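Long-range contact in flagellar pocket-related cytoskeletal protein (Trypanosoma brucei, PDB 6SJQ), which probably serves, through this ubiquitin-fold N-terminal domain, in protein binding at the flagellar pocket collar, the whole protein perhaps also binding calcium: residues Gln9-Ile14 with Gln88-Gln93. Sequence-based numbering, arbitrary orientation. Where two conformers were deposited one is given.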
ATOM      1  N   GLN A   9       0.189  -7.885  -2.359  1.00 14.46           N
ATOM      2  CA  GLN A   9       0.156  -6.693  -3.228  1.00 13.81           C
ATOM      3  C   GLN A   9      -0.486  -5.571  -2.446  1.00 11.18           C
ATOM      4  O   GLN A   9      -1.556  -5.763  -1.867  1.00 11.70           O
ATOM      5  CB  GLN A   9      -0.695  -6.946  -4.471  1.00 12.90           C
ATOM      6  CG  GLN A   9      -0.258  -8.129  -5.314  1.00 18.57           C
ATOM      7  CD  GLN A   9      -1.218  -8.369  -6.460  1.00 25.61           C
ATOM      8  OE1 GLN A   9      -1.193  -7.650  -7.465  1.00 23.44           O
ATOM      9  NE2 GLN A   9      -2.109  -9.353  -6.296  1.00 24.85           N
ATOM     10  N   VAL A  10       0.165  -4.409  -2.378  1.00 12.96           N
ATOM     11  CA  VAL A  10      -0.395  -3.277  -1.641  0.56 14.37           C
ATOM     12  C   VAL A  10      -0.551  -2.065  -2.566  1.00  9.09           C
ATOM     13  O   VAL A  10       0.423  -1.604  -3.186  1.00 11.77           O
ATOM     14  CB  VAL A  10       0.472  -2.931  -0.424  0.56 13.03           C
ATOM     15  CG1 VAL A  10      -0.293  -2.051   0.514  0.56 12.30           C
ATOM     16  CG2 VAL A  10       0.876  -4.205   0.303  0.56 16.44           C
ATOM     17  N   ALA A  11      -1.779  -1.570  -2.667  1.00 10.41           N
ATOM     18  CA  ALA A  11      -2.069  -0.452  -3.537  1.00 11.01           C
ATOM     19  C   ALA A  11      -2.482   0.782  -2.744  1.00 11.43           C
ATOM     20  O   ALA A  11      -2.989   0.686  -1.618  1.00 11.39           O
ATOM     21  CB  ALA A  11      -3.169  -0.831  -4.549  1.00 11.31           C
ATOM     22  N   ALA A  12      -2.238   1.949  -3.344  1.00 11.39           N
ATOM     23  CA  ALA A  12      -2.679   3.223  -2.780  1.00 13.73           C
ATOM     24  C   ALA A  12      -2.749   4.278  -3.876  1.00 12.03           C
ATOM     25  O   ALA A  12      -2.183   4.097  -4.962  1.00 15.63           O
ATOM     26  CB  ALA A  12      -1.729   3.689  -1.661  1.00 14.18           C
ATOM     27  N   ASP A  13      -3.433   5.378  -3.585  1.00 13.26           N
ATOM     28  CA  ASP A  13      -3.416   6.509  -4.503  1.00 14.91           C
ATOM     29  C   ASP A  13      -2.357   7.519  -4.103  1.00 14.80           C
ATOM     30  O   ASP A  13      -2.440   8.122  -3.035  1.00 17.41           O
ATOM     31  CB  ASP A  13      -4.798   7.149  -4.608  1.00 17.39           C
ATOM     32  CG  ASP A  13      -5.737   6.316  -5.457  1.00 33.41           C
ATOM     33  OD1 ASP A  13      -5.503   6.235  -6.679  1.00 28.69           O
ATOM     34  OD2 ASP A  13      -6.687   5.714  -4.909  1.00 26.28           O
ATOM     35  N   ILE A  14      -1.352   7.684  -4.961  1.00 14.00           N
ATOM     36  CA  ILE A  14      -0.266   8.628  -4.689  1.00 16.34           C
ATOM     37  C   ILE A  14      -0.190   9.696  -5.794  1.00 16.49           C
ATOM     38  O   ILE A  14       0.067   9.383  -6.959  1.00 15.57           O
ATOM     39  CB  ILE A  14       1.095   7.899  -4.575  1.00 19.03           C
ATOM     40  CG1 ILE A  14       1.018   6.699  -3.598  1.00 17.22           C
ATOM     41  CG2 ILE A  14       2.201   8.883  -4.209  1.00 13.92           C
ATOM     42  CD1 ILE A  14       0.927   7.041  -2.111  1.00 14.06           C
ATOM     43  N   GLN A  88      -4.609  -8.952  -2.694  1.00 13.42           N
ATOM     44  CA  GLN A  88      -4.539  -7.528  -2.986  1.00 10.39           C
ATOM     45  C   GLN A  88      -5.111  -6.693  -1.845  1.00 13.21           C
ATOM     46  O   GLN A  88      -6.254  -6.892  -1.433  1.00 11.74           O
ATOM     47  CB  GLN A  88      -5.333  -7.215  -4.260  1.00 10.23           C
ATOM     48  CG  GLN A  88      -5.270  -5.729  -4.631  1.00 12.17           C
ATOM     49  CD  GLN A  88      -3.919  -5.336  -5.176  1.00 11.63           C
ATOM     50  OE1 GLN A  88      -3.467  -5.850  -6.221  1.00 13.96           O
ATOM     51  NE2 GLN A  88      -3.235  -4.444  -4.459  1.00 13.82           N
ATOM     52  N   LEU A  89      -4.307  -5.760  -1.333  1.00 10.31           N
ATOM     53  CA  LEU A  89      -4.728  -4.799  -0.311  1.00 13.25           C
ATOM     54  C   LEU A  89      -4.807  -3.384  -0.891  1.00 12.63           C
ATOM     55  O   LEU A  89      -4.113  -3.046  -1.851  1.00 11.81           O
ATOM     56  CB  LEU A  89      -3.726  -4.781   0.861  1.00 10.89           C
ATOM     57  CG  LEU A  89      -3.386  -6.106   1.547  1.00 13.92           C
ATOM     58  CD1 LEU A  89      -2.480  -5.835   2.744  1.00 18.88           C
ATOM     59  CD2 LEU A  89      -4.646  -6.813   1.983  1.00 15.45           C
ATOM     60  N   TYR A  90      -5.662  -2.551  -0.309  1.00 11.42           N
ATOM     61  CA  TYR A  90      -5.653  -1.126  -0.623  1.00 11.93           C
ATOM     62  C   TYR A  90      -5.534  -0.353   0.681  1.00 10.67           C
ATOM     63  O   TYR A  90      -6.228  -0.656   1.654  1.00 12.20           O
ATOM     64  CB  TYR A  90      -6.931  -0.717  -1.341  1.00 11.92           C
ATOM     65  CG  TYR A  90      -6.941   0.746  -1.721  1.00 13.76           C
ATOM     66  CD1 TYR A  90      -6.353   1.186  -2.900  1.00 14.10           C
ATOM     67  CD2 TYR A  90      -7.530   1.689  -0.893  1.00 16.43           C
ATOM     68  CE1 TYR A  90      -6.368   2.537  -3.251  1.00 16.12           C
ATOM     69  CE2 TYR A  90      -7.551   3.027  -1.240  1.00 18.52           C
ATOM     70  CZ  TYR A  90      -6.978   3.439  -2.415  1.00 17.86           C
ATOM     71  OH  TYR A  90      -7.002   4.784  -2.726  1.00 28.60           O
ATOM     72  N   VAL A  91      -4.681   0.657   0.711  1.00  8.83           N
ATOM     73  CA  VAL A  91      -4.436   1.373   1.958  1.00 10.81           C
ATOM     74  C   VAL A  91      -4.888   2.826   1.836  1.00 13.11           C
ATOM     75  O   VAL A  91      -4.448   3.547   0.923  1.00 12.70           O
ATOM     76  CB  VAL A  91      -2.948   1.314   2.341  1.00 14.44           C
ATOM     77  CG1 VAL A  91      -2.734   1.951   3.723  1.00 14.29           C
ATOM     78  CG2 VAL A  91      -2.477  -0.114   2.355  1.00 12.16           C
ATOM     79  N   PHE A  92      -5.786   3.249   2.738  1.00 11.75           N
ATOM     80  CA  PHE A  92      -6.233   4.637   2.776  1.00 13.42           C
ATOM     81  C   PHE A  92      -5.309   5.463   3.665  1.00 12.63           C
ATOM     82  O   PHE A  92      -4.569   4.914   4.507  1.00 14.50           O
ATOM     83  CB  PHE A  92      -7.654   4.740   3.357  1.00 14.62           C
ATOM     84  CG  PHE A  92      -8.723   4.143   2.475  1.00 14.37           C
ATOM     85  CD1 PHE A  92      -9.477   4.950   1.641  1.00 18.78           C
ATOM     86  CD2 PHE A  92      -8.973   2.771   2.486  1.00 17.86           C
ATOM     87  CE1 PHE A  92     -10.457   4.412   0.826  1.00 21.35           C
ATOM     88  CE2 PHE A  92      -9.957   2.226   1.672  1.00 19.09           C
ATOM     89  CZ  PHE A  92     -10.694   3.043   0.843  1.00 20.40           C
ATOM     90  N   GLN A  93      -5.364   6.778   3.463  1.00 13.61           N
ATOM     91  CA  GLN A  93      -4.760   7.748   4.388  1.00 12.71           C
ATOM     92  C   GLN A  93      -5.834   8.664   4.976  1.00 20.92           C
ATOM     93  O   GLN A  93      -6.922   8.792   4.406  1.00 17.37           O
ATOM     94  CB  GLN A  93      -3.760   8.635   3.654  1.00 13.27           C
ATOM     95  CG  GLN A  93      -2.580   7.917   3.013  1.00 13.28           C
ATOM     96  CD  GLN A  93      -1.508   8.900   2.554  1.00 17.75           C
ATOM     97  OE1 GLN A  93      -0.677   9.357   3.356  1.00 16.36           O
ATOM     98  NE2 GLN A  93      -1.520   9.234   1.262  1.00 17.28           N
TER
HETATM   99  O   HOH W   1      -4.625   5.610  -0.910  1.00 16.84           O
HETATM  100  O   HOH W   2      -3.376   7.858  -0.507  1.00 17.30           O
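Tyr90 sets CG anti to its backbone N (chi1 -178°), while Asp13 holds CG beside its own N (chi1 -76°), and from neighbouring parallel strands the phenol and the carboxylate meet. Tyr90 OH donates to Asp13 OD2, which lies at the ring edge, close to the ring plane; at 2.4 Å between Tyr90 OH and Asp13 OD2 the modelled separation is very short, so its exact length is doubtful. Lys18 forms a salt bridge with the same carboxylate oxygen.

Gln88 also carries CG anti to its N but bends at chi2 (73°). Its NE2 donates to Leu89 O at 3.1 Å, with that oxygen lying in the amide plane, and Ala11 N reaches Leu89 O from the opposite face of the carbonyl plane at 2.9 Å. A glutamine is long enough to fold back in this way. The Gln9 and Gln88 side chains cross at about a right angle; Asn20 accepts from Gln88 NE2 and donates to Gln9 OE1, while Gln9 NE2 bonds to Tyr86 O. The small CB of Ala11 fits between Gln88 NE2 and the Tyr90 ring, 4.1 Å from Tyr90 CD1.

Leu89 N to Gln9 O and Val91 N to Ala11 O continue the parallel ladder, which runs on to Cys87. On the other face, beta-branched Val10 and Val91 suit an extended backbone; in the modelled conformer Val10 CG1 lies 3.5 Å from Val91 CG2, and Phe42 of helix 31-49 packs against Val10. Beyond Ala11 the strands part, and one water links Asp13 N, Tyr90 OH and Val91 O.

These are the first and last strands of the ubiquitin fold, paired at the sheet's centre: one face is apolar beneath the helix, whereas the other is tied by amides and by a phenol–carboxylate bond; Lys18 would offset the carboxylate's negative charge.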